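Local coordinates for pullulanase C protein (Klebsiella pneumoniae subsp. pneumoniae NTUH-K2044, PDB 5HJ1), which probably serves, as a GspC-family component, in the type II secretion system that exports pullulanase, its PDZ domain here holding a fatty acid, at residues M80-L85 with I96-L100; L32-N37 with L50-A56. Residues are numbered along the deposited sequence.

Contact 1: M80-L85 with I96-L100; sequences MTEITL and IAFAL. With VCA (vaccenic acid), chain B.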
HETATM    1  N   MSE A  80      10.116  10.203   4.037  1.00 48.52           N
HETATM    2  CA  MSE A  80       9.132  10.993   3.284  1.00 42.53           C
HETATM    3  C   MSE A  80       8.112  11.585   4.198  1.00 39.66           C
HETATM    4  O   MSE A  80       7.760  10.987   5.226  1.00 48.75           O
HETATM    5  CB  MSE A  80       8.463  10.170   2.187  1.00 41.40           C
HETATM    6  CG  MSE A  80       9.431  10.086   1.026  1.00 39.63           C
HETATM    7 SE   MSE A  80       8.843   8.945  -0.443  0.60 36.48          SE
HETATM    8  CE  MSE A  80       7.905  10.304  -1.533  1.00 35.68           C
ATOM      9  N   THR A  81       7.575  12.739   3.808  1.00 42.93           N
ATOM     10  CA  THR A  81       6.561  13.422   4.596  1.00 41.64           C
ATOM     11  C   THR A  81       5.118  13.169   4.067  1.00 35.34           C
ATOM     12  O   THR A  81       4.155  13.346   4.775  1.00 32.80           O
ATOM     13  CB  THR A  81       6.834  14.947   4.668  1.00 45.65           C
ATOM     14  OG1 THR A  81       5.988  15.541   5.658  1.00 53.37           O
ATOM     15  CG2 THR A  81       6.599  15.649   3.343  1.00 46.05           C
ATOM     16  N   GLU A  82       4.981  12.788   2.814  1.00 32.13           N
ATOM     17  CA  GLU A  82       3.649  12.540   2.244  1.00 28.60           C
ATOM     18  C   GLU A  82       3.932  11.544   1.183  1.00 28.72           C
ATOM     19  O   GLU A  82       4.931  11.655   0.473  1.00 31.58           O
ATOM     20  CB  GLU A  82       3.011  13.817   1.629  1.00 28.74           C
ATOM     21  CG  GLU A  82       1.615  13.624   1.023  1.00 28.31           C
ATOM     22  CD  GLU A  82       0.851  14.916   0.769  1.00 28.67           C
ATOM     23  OE1 GLU A  82       0.429  15.179  -0.396  1.00 28.24           O
ATOM     24  OE2 GLU A  82       0.672  15.745   1.696  1.00 29.09           O
ATOM     25  N   ILE A  83       3.063  10.529   1.105  1.00 27.01           N
ATOM     26  CA  ILE A  83       3.239   9.474   0.147  1.00 27.31           C
ATOM     27  C   ILE A  83       1.955   9.174  -0.554  1.00 26.28           C
ATOM     28  O   ILE A  83       0.848   9.484  -0.019  1.00 30.95           O
ATOM     29  CB  ILE A  83       3.761   8.178   0.786  1.00 27.55           C
ATOM     30  CG1 ILE A  83       2.773   7.657   1.863  1.00 27.05           C
ATOM     31  CG2 ILE A  83       5.134   8.426   1.379  1.00 30.44           C
ATOM     32  CD1 ILE A  83       3.165   6.311   2.370  1.00 31.76           C
ATOM     33  N   THR A  84       2.035   8.687  -1.769  1.00 23.92           N
ATOM     34  CA  THR A  84       0.820   8.385  -2.497  1.00 22.50           C
ATOM     35  C   THR A  84       0.732   6.913  -2.809  1.00 22.96           C
ATOM     36  O   THR A  84       1.722   6.307  -3.261  1.00 26.07           O
ATOM     37  CB  THR A  84       0.819   9.127  -3.802  1.00 26.84           C
ATOM     38  OG1 THR A  84       0.932  10.546  -3.536  1.00 30.24           O
ATOM     39  CG2 THR A  84      -0.398   8.878  -4.642  1.00 29.14           C
ATOM     40  N   LEU A  85      -0.449   6.376  -2.670  1.00 20.27           N
ATOM     41  CA  LEU A  85      -0.716   5.001  -3.013  1.00 20.36           C
ATOM     42  C   LEU A  85      -1.670   4.983  -4.206  1.00 19.33           C
ATOM     43  O   LEU A  85      -2.667   5.780  -4.250  1.00 20.45           O
ATOM     44  CB  LEU A  85      -1.441   4.328  -1.851  1.00 22.44           C
ATOM     45  CG  LEU A  85      -1.348   2.889  -1.589  1.00 27.84           C
ATOM     46  CD1 LEU A  85       0.096   2.363  -1.573  1.00 26.11           C
ATOM     47  CD2 LEU A  85      -2.020   2.689  -0.188  1.00 25.87           C
ATOM     48  N   ILE A  96      -4.390   8.003  -3.708  0.50 17.30           N
ATOM     49  CA  ILE A  96      -4.704   8.465  -2.415  0.50 16.29           C
ATOM     50  C   ILE A  96      -3.394   8.886  -1.799  0.50 17.22           C
ATOM     51  O   ILE A  96      -2.405   8.158  -1.918  0.50 17.15           O
ATOM     52  CB  ILE A  96      -5.304   7.355  -1.548  0.50 16.48           C
ATOM     53  CG1 ILE A  96      -6.438   6.661  -2.240  0.50 17.49           C
ATOM     54  CG2 ILE A  96      -5.761   7.901  -0.208  0.50 17.16           C
ATOM     55  CD1 ILE A  96      -7.550   7.556  -2.668  0.50 18.39           C
ATOM     56  N   ALA A  97      -3.349  10.097  -1.241  1.00 17.43           N
ATOM     57  CA  ALA A  97      -2.169  10.572  -0.523  1.00 18.82           C
ATOM     58  C   ALA A  97      -2.354  10.542   0.985  1.00 17.90           C
ATOM     59  O   ALA A  97      -3.430  10.715   1.504  1.00 19.28           O
ATOM     60  CB  ALA A  97      -1.776  11.963  -1.007  1.00 20.70           C
ATOM     61  N   PHE A  98      -1.233  10.316   1.658  1.00 20.50           N
ATOM     62  CA  PHE A  98      -1.184  10.195   3.084  1.00 20.98           C
ATOM     63  C   PHE A  98      -0.098  11.065   3.698  1.00 23.79           C
ATOM     64  O   PHE A  98       1.037  10.919   3.333  1.00 24.89           O
ATOM     65  CB  PHE A  98      -0.888   8.709   3.494  1.00 21.47           C
ATOM     66  CG  PHE A  98      -1.915   7.735   2.978  1.00 18.75           C
ATOM     67  CD1 PHE A  98      -3.071   7.456   3.693  1.00 19.34           C
ATOM     68  CD2 PHE A  98      -1.787   7.139   1.713  1.00 19.34           C
ATOM     69  CE1 PHE A  98      -3.995   6.574   3.167  1.00 19.51           C
ATOM     70  CE2 PHE A  98      -2.721   6.318   1.164  1.00 20.76           C
ATOM     71  CZ  PHE A  98      -3.829   6.019   1.900  1.00 20.34           C
ATOM     72  N   ALA A  99      -0.487  11.937   4.608  1.00 24.73           N
ATOM     73  CA  ALA A  99       0.445  12.758   5.388  1.00 29.17           C
ATOM     74  C   ALA A  99       1.058  11.858   6.495  1.00 33.42           C
ATOM     75  O   ALA A  99       0.315  11.187   7.210  1.00 37.06           O
ATOM     76  CB  ALA A  99      -0.280  13.970   5.964  1.00 32.19           C
ATOM     77  N   LEU A 100       2.391  11.775   6.586  1.00 36.47           N
ATOM     78  CA  LEU A 100       3.070  10.903   7.566  1.00 38.67           C
ATOM     79  C   LEU A 100       3.683  11.627   8.762  1.00 41.79           C
ATOM     80  O   LEU A 100       3.504  12.811   8.881  1.00 46.51           O
ATOM     81  CB  LEU A 100       4.189  10.145   6.878  1.00 40.45           C
ATOM     82  CG  LEU A 100       3.786   9.291   5.679  1.00 39.09           C
ATOM     83  CD1 LEU A 100       5.007   8.558   5.145  1.00 42.11           C
ATOM     84  CD2 LEU A 100       2.701   8.309   6.072  1.00 39.36           C
TER
HETATM   85  O2  VCA B 301      -2.826   9.136  12.544  0.50 41.37           O
HETATM   86  C1  VCA B 301      -2.296  10.249  12.343  0.50 43.53           C
HETATM   87  O1  VCA B 301      -2.591  11.265  13.014  0.50 38.67           O
HETATM   88  C2  VCA B 301      -1.270  10.361  11.232  0.50 40.94           C
HETATM   89  C3  VCA B 301       0.146  10.317  11.802  0.50 41.87           C
HETATM   90  C4  VCA B 301       0.918   9.099  11.298  0.50 39.00           C
HETATM   91  C5  VCA B 301       0.368   8.592   9.969  0.50 41.27           C
HETATM   92  C6  VCA B 301      -0.922   7.818  10.181  0.50 37.41           C
HETATM   93  C7  VCA B 301      -1.381   7.103   8.918  0.50 34.44           C
HETATM   94  C8  VCA B 301      -0.235   6.495   8.111  0.50 34.05           C
HETATM   95  C9  VCA B 301      -0.815   5.804   6.882  0.50 36.68           C
HETATM   96  C10 VCA B 301       0.197   5.265   5.878  1.00 36.26           C
HETATM   97  C11 VCA B 301      -0.587   4.830   4.693  1.00 36.34           C
HETATM   98  C12 VCA B 301      -0.164   4.037   3.731  1.00 35.46           C
HETATM   99  C13 VCA B 301       1.163   3.316   3.673  1.00 35.14           C
HETATM  100  C14 VCA B 301       0.877   2.257   2.625  1.00 35.79           C
HETATM  101  C15 VCA B 301       2.001   1.344   2.181  1.00 40.12           C
HETATM  102  C16 VCA B 301       1.266   0.186   1.526  1.00 36.97           C
HETATM  103  C17 VCA B 301       2.086  -0.592   0.534  1.00 38.95           C
HETATM  104  C18 VCA B 301       1.208  -1.725   0.044  1.00 34.22           C
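This contact is the open end of an antiparallel beta hairpin, the last two strands of the PDZ domain, and it forms one wall of the pocket that holds vaccenic acid. It illustrates how a hairpin at the end of a sheet can turn a more exposed face outward and give the other to a ligand. The strand axes, 4.6 Å apart, run at 155° to one another. Ile83 and Phe98 form a hydrogen-bonded pair, with Ile83 N to Phe98 O at 3.0 Å and Phe98 N to Ile83 O at 2.8 Å; Leu85 and Ile96 form the next, with Leu85 N to Ile96 O at 2.8 Å and Ile96 N to Leu85 O at 2.9 Å. Between them Thr84 and Ala97 make a non-hydrogen-bonded pair, their CA atoms only 4.2 Å apart. One more backbone bond follows towards the open end, from Leu100 N to Thr81 O at 3.0 Å. Glu82, Thr84, Ala97 and Ala99 share the more exposed face, where the Glu82 side chain lies over Ala97. Ile83, Leu85, Ile96 and Phe98 point to the other, and there Leu85 CB meets the ring edge at Phe98 CE2, 3.8 Å away, while Ile83 CG2 packs against Leu100 CD1 at 3.8 Å. Leu44 packs on Phe98 and Gln14 on Leu100, both from neighbouring loops. The lipid's hydrocarbon chain crosses this face, touching Ile83, Leu85 and Leu100, and its unsaturated region lies over a face of the aromatic ring, with VCA C11 3.6 Å from Phe98 CG.

Contact 2: L32-N37 with L50-A56; sequences LGYRLN and LQANDLA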
ATOM      1  N   LEU A  32      -0.146  -9.651  -8.147  1.00 18.42           N
ATOM      2  CA  LEU A  32      -1.143  -8.701  -8.668  1.00 20.06           C
ATOM      3  C   LEU A  32      -1.141  -7.344  -7.926  1.00 19.16           C
ATOM      4  O   LEU A  32      -1.563  -6.327  -8.456  1.00 19.90           O
ATOM      5  CB  LEU A  32      -2.555  -9.269  -8.541  1.00 21.04           C
ATOM      6  CG  LEU A  32      -2.795 -10.546  -9.333  1.00 23.74           C
ATOM      7  CD1 LEU A  32      -4.256 -10.929  -9.223  1.00 26.92           C
ATOM      8  CD2 LEU A  32      -2.418 -10.378 -10.772  1.00 26.20           C
ATOM      9  N   GLY A  33      -0.621  -7.401  -6.727  1.00 17.86           N
ATOM     10  CA  GLY A  33      -0.602  -6.199  -5.860  1.00 16.88           C
ATOM     11  C   GLY A  33      -0.817  -6.671  -4.467  1.00 14.75           C
ATOM     12  O   GLY A  33      -0.639  -7.823  -4.107  1.00 16.38           O
ATOM     13  N   TYR A  34      -1.172  -5.714  -3.605  1.00 14.65           N
ATOM     14  CA  TYR A  34      -1.359  -5.971  -2.175  1.00 14.27           C
ATOM     15  C   TYR A  34      -2.752  -5.628  -1.792  1.00 13.73           C
ATOM     16  O   TYR A  34      -3.201  -4.455  -1.971  1.00 14.79           O
ATOM     17  CB  TYR A  34      -0.373  -5.152  -1.311  1.00 15.17           C
ATOM     18  CG  TYR A  34       1.033  -5.621  -1.502  1.00 15.74           C
ATOM     19  CD1 TYR A  34       1.812  -5.174  -2.586  1.00 16.88           C
ATOM     20  CD2 TYR A  34       1.594  -6.576  -0.670  1.00 15.88           C
ATOM     21  CE1 TYR A  34       3.080  -5.711  -2.795  1.00 18.69           C
ATOM     22  CE2 TYR A  34       2.885  -7.066  -0.869  1.00 16.91           C
ATOM     23  CZ  TYR A  34       3.623  -6.603  -1.952  1.00 19.07           C
ATOM     24  OH  TYR A  34       4.927  -7.111  -2.179  1.00 22.86           O
ATOM     25  N   ARG A  35      -3.478  -6.578  -1.246  1.00 13.53           N
ATOM     26  CA  ARG A  35      -4.897  -6.368  -0.866  1.00 14.35           C
ATOM     27  C   ARG A  35      -4.896  -5.646   0.476  1.00 14.41           C
ATOM     28  O   ARG A  35      -4.270  -6.059   1.448  1.00 15.13           O
ATOM     29  CB  ARG A  35      -5.564  -7.731  -0.692  1.00 15.39           C
ATOM     30  CG  ARG A  35      -7.117  -7.723  -0.489  1.00 16.81           C
ATOM     31  CD  ARG A  35      -7.870  -7.257  -1.663  1.00 17.60           C
ATOM     32  NE  ARG A  35      -7.657  -8.134  -2.823  1.00 18.77           N
ATOM     33  CZ  ARG A  35      -7.932  -7.824  -4.052  1.00 19.26           C
ATOM     34  NH1 ARG A  35      -8.422  -6.639  -4.332  1.00 20.16           N
ATOM     35  NH2 ARG A  35      -7.689  -8.683  -5.059  1.00 21.74           N
ATOM     36  N   LEU A  36      -5.658  -4.552   0.571  1.00 13.56           N
ATOM     37  CA  LEU A  36      -5.724  -3.713   1.733  1.00 13.27           C
ATOM     38  C   LEU A  36      -7.079  -3.798   2.410  1.00 12.74           C
ATOM     39  O   LEU A  36      -8.119  -3.781   1.761  1.00 14.80           O
ATOM     40  CB  LEU A  36      -5.525  -2.222   1.387  1.00 14.11           C
ATOM     41  CG  LEU A  36      -4.292  -1.933   0.552  1.00 14.93           C
ATOM     42  CD1 LEU A  36      -4.277  -0.429   0.240  1.00 17.63           C
ATOM     43  CD2 LEU A  36      -3.038  -2.360   1.238  1.00 16.90           C
ATOM     44  N   ASN A  37      -7.041  -3.864   3.749  1.00 12.98           N
ATOM     45  CA  ASN A  37      -8.244  -3.827   4.588  1.00 12.74           C
ATOM     46  C   ASN A  37      -7.871  -3.052   5.827  1.00 13.68           C
ATOM     47  O   ASN A  37      -6.698  -2.803   6.146  1.00 14.30           O
ATOM     48  CB  ASN A  37      -8.763  -5.233   4.856  1.00 12.95           C
ATOM     49  CG  ASN A  37      -9.658  -5.703   3.766  1.00 13.85           C
ATOM     50  OD1 ASN A  37     -10.663  -5.067   3.462  1.00 15.03           O
ATOM     51  ND2 ASN A  37      -9.244  -6.758   3.064  1.00 14.63           N
ATOM     52  N   LEU A  50      -9.374   5.080   1.490  1.00 15.34           N
ATOM     53  CA  LEU A  50      -9.312   3.706   1.038  1.00 14.78           C
ATOM     54  C   LEU A  50     -10.664   3.038   1.233  1.00 13.86           C
ATOM     55  O   LEU A  50     -11.531   3.488   1.972  1.00 15.60           O
ATOM     56  CB  LEU A  50      -8.268   2.989   1.926  1.00 14.80           C
ATOM     57  CG  LEU A  50      -6.854   3.430   1.756  1.00 15.29           C
ATOM     58  CD1 LEU A  50      -5.938   2.709   2.740  1.00 16.04           C
ATOM     59  CD2 LEU A  50      -6.324   3.287   0.346  1.00 17.56           C
ATOM     60  N   GLN A  51     -10.806   1.953   0.492  1.00 14.44           N
ATOM     61  CA  GLN A  51     -11.958   1.076   0.580  1.00 15.43           C
ATOM     62  C   GLN A  51     -11.541  -0.322   0.888  1.00 14.41           C
ATOM     63  O   GLN A  51     -10.469  -0.751   0.488  1.00 14.05           O
ATOM     64  CB  GLN A  51     -12.783   1.135  -0.676  1.00 19.06           C
ATOM     65  CG  GLN A  51     -13.455   2.499  -0.841  1.00 24.17           C
ATOM     66  CD  GLN A  51     -14.610   2.698   0.138  1.00 30.83           C
ATOM     67  OE1 GLN A  51     -15.582   1.952   0.145  1.00 33.40           O
ATOM     68  NE2 GLN A  51     -14.488   3.699   1.006  1.00 40.11           N
ATOM     69  N   ALA A  52     -12.380  -1.057   1.589  1.00 14.27           N
ATOM     70  CA  ALA A  52     -12.082  -2.444   1.883  1.00 14.64           C
ATOM     71  C   ALA A  52     -11.805  -3.177   0.572  1.00 14.63           C
ATOM     72  O   ALA A  52     -12.485  -2.996  -0.474  1.00 15.50           O
ATOM     73  CB  ALA A  52     -13.301  -3.116   2.524  1.00 14.73           C
ATOM     74  N   ASN A  53     -10.829  -4.057   0.665  1.00 14.20           N
ATOM     75  CA  ASN A  53     -10.393  -4.878  -0.491  1.00 14.51           C
ATOM     76  C   ASN A  53      -9.809  -4.120  -1.648  1.00 15.04           C
ATOM     77  O   ASN A  53      -9.707  -4.635  -2.765  1.00 16.29           O
ATOM     78  CB  ASN A  53     -11.507  -5.874  -0.888  1.00 14.34           C
ATOM     79  CG  ASN A  53     -11.705  -6.910   0.134  1.00 14.83           C
ATOM     80  OD1 ASN A  53     -10.758  -7.534   0.628  1.00 15.88           O
ATOM     81  ND2 ASN A  53     -12.946  -7.127   0.523  1.00 16.08           N
ATOM     82  N   ASP A  54      -9.336  -2.905  -1.397  1.00 14.31           N
ATOM     83  CA  ASP A  54      -8.588  -2.223  -2.424  1.00 14.99           C
ATOM     84  C   ASP A  54      -7.304  -3.020  -2.739  1.00 15.05           C
ATOM     85  O   ASP A  54      -6.739  -3.706  -1.904  1.00 15.65           O
ATOM     86  CB  ASP A  54      -8.117  -0.810  -1.924  1.00 15.59           C
ATOM     87  CG  ASP A  54      -9.110   0.297  -2.148  1.00 16.57           C
ATOM     88  OD1 ASP A  54     -10.069   0.122  -2.956  1.00 17.54           O
ATOM     89  OD2 ASP A  54      -8.887   1.358  -1.564  1.00 15.95           O
ATOM     90  N   LEU A  55      -6.852  -2.896  -3.983  1.00 14.35           N
ATOM     91  CA  LEU A  55      -5.613  -3.540  -4.454  1.00 15.32           C
ATOM     92  C   LEU A  55      -4.559  -2.507  -4.697  1.00 15.58           C
ATOM     93  O   LEU A  55      -4.708  -1.738  -5.674  1.00 16.93           O
ATOM     94  CB  LEU A  55      -5.894  -4.375  -5.704  1.00 17.11           C
ATOM     95  CG  LEU A  55      -4.701  -5.168  -6.213  1.00 17.97           C
ATOM     96  CD1 LEU A  55      -4.435  -6.375  -5.355  1.00 18.71           C
ATOM     97  CD2 LEU A  55      -4.864  -5.621  -7.686  1.00 20.55           C
ATOM     98  N   ALA A  56      -3.572  -2.434  -3.819  1.00 13.77           N
ATOM     99  CA  ALA A  56      -2.439  -1.499  -3.982  1.00 15.00           C
ATOM    100  C   ALA A  56      -1.498  -1.984  -5.075  1.00 15.99           C
ATOM    101  O   ALA A  56      -0.965  -3.093  -5.020  1.00 16.25           O
ATOM    102  CB  ALA A  56      -1.675  -1.300  -2.708  1.00 15.31           C
TER
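Arg35 folds its side chain back over Leu55, its non-hydrogen-bonded partner on the adjacent antiparallel strand, so that Leu55 CD1 lies over one face of the guanidinium while Arg35 NH1 donates to Asn53 O at 2.9 Å. The case shows how side chains can carry the pairing of two strands on to the turn that precedes one of them. In the PDZ sheet, strand 30-38 lies between 20-27 and 54-59, and the short segments here cross at 134°. Tyr34 and Ala56 are a hydrogen-bonded pair (Tyr34 N to Ala56 O 3.0 Å, Ala56 N to Tyr34 O 2.8 Å). Gly33 fits beside them because a CB would clash with Ala56 O, and its backbone angles themselves favour glycine. Towards the turn, Leu36 N donates to Asp54 O at 2.8 Å. A type II beta turn, Gln51 to Asp54, leads into strand 54-59, and Asn37 grips it twice: Asn53 N reaches Asn37 OD1 at 3.0 Å, and Asn37 ND2 reaches Asn53 OD1, also at 3.0 Å. Asp54 OD2 accepts from Gln51 N at 2.9 Å, while Asp54 OD1 forms a salt bridge with Arg89. On the face opposite Arg35 and Leu55, Leu36 CD1 lies 4.0 Å from Ala56 CB and 4.2 Å from Leu50 CD2. Polar side chains thus extend the backbone pairing to the turn, while Leu36 and Ala56 pack inward, and Tyr34 and Ala56 touch the fatty acid.

The two contacts follow one another along the chain: contact 2 closes at Ala56 before contact 1 opens at Met80, with helix 67-77 between them. Their centres lie 16 Å apart, on opposite sides of the centre of the chain, yet strands 54-59 and 82-89 are neighbours and make them parts of one antiparallel sheet. Apolar side chains bridge the gap, Leu85 CD2 meeting Leu36 CD1 at 3.9 Å and Phe98 CZ meeting Leu50 CG at 4.0 Å. Both also touch the vaccenic acid. Distant pieces of sequence thereby build a continuous hydrophobic interior, and the lipid occupies a cavity lined by side chains from both contacts.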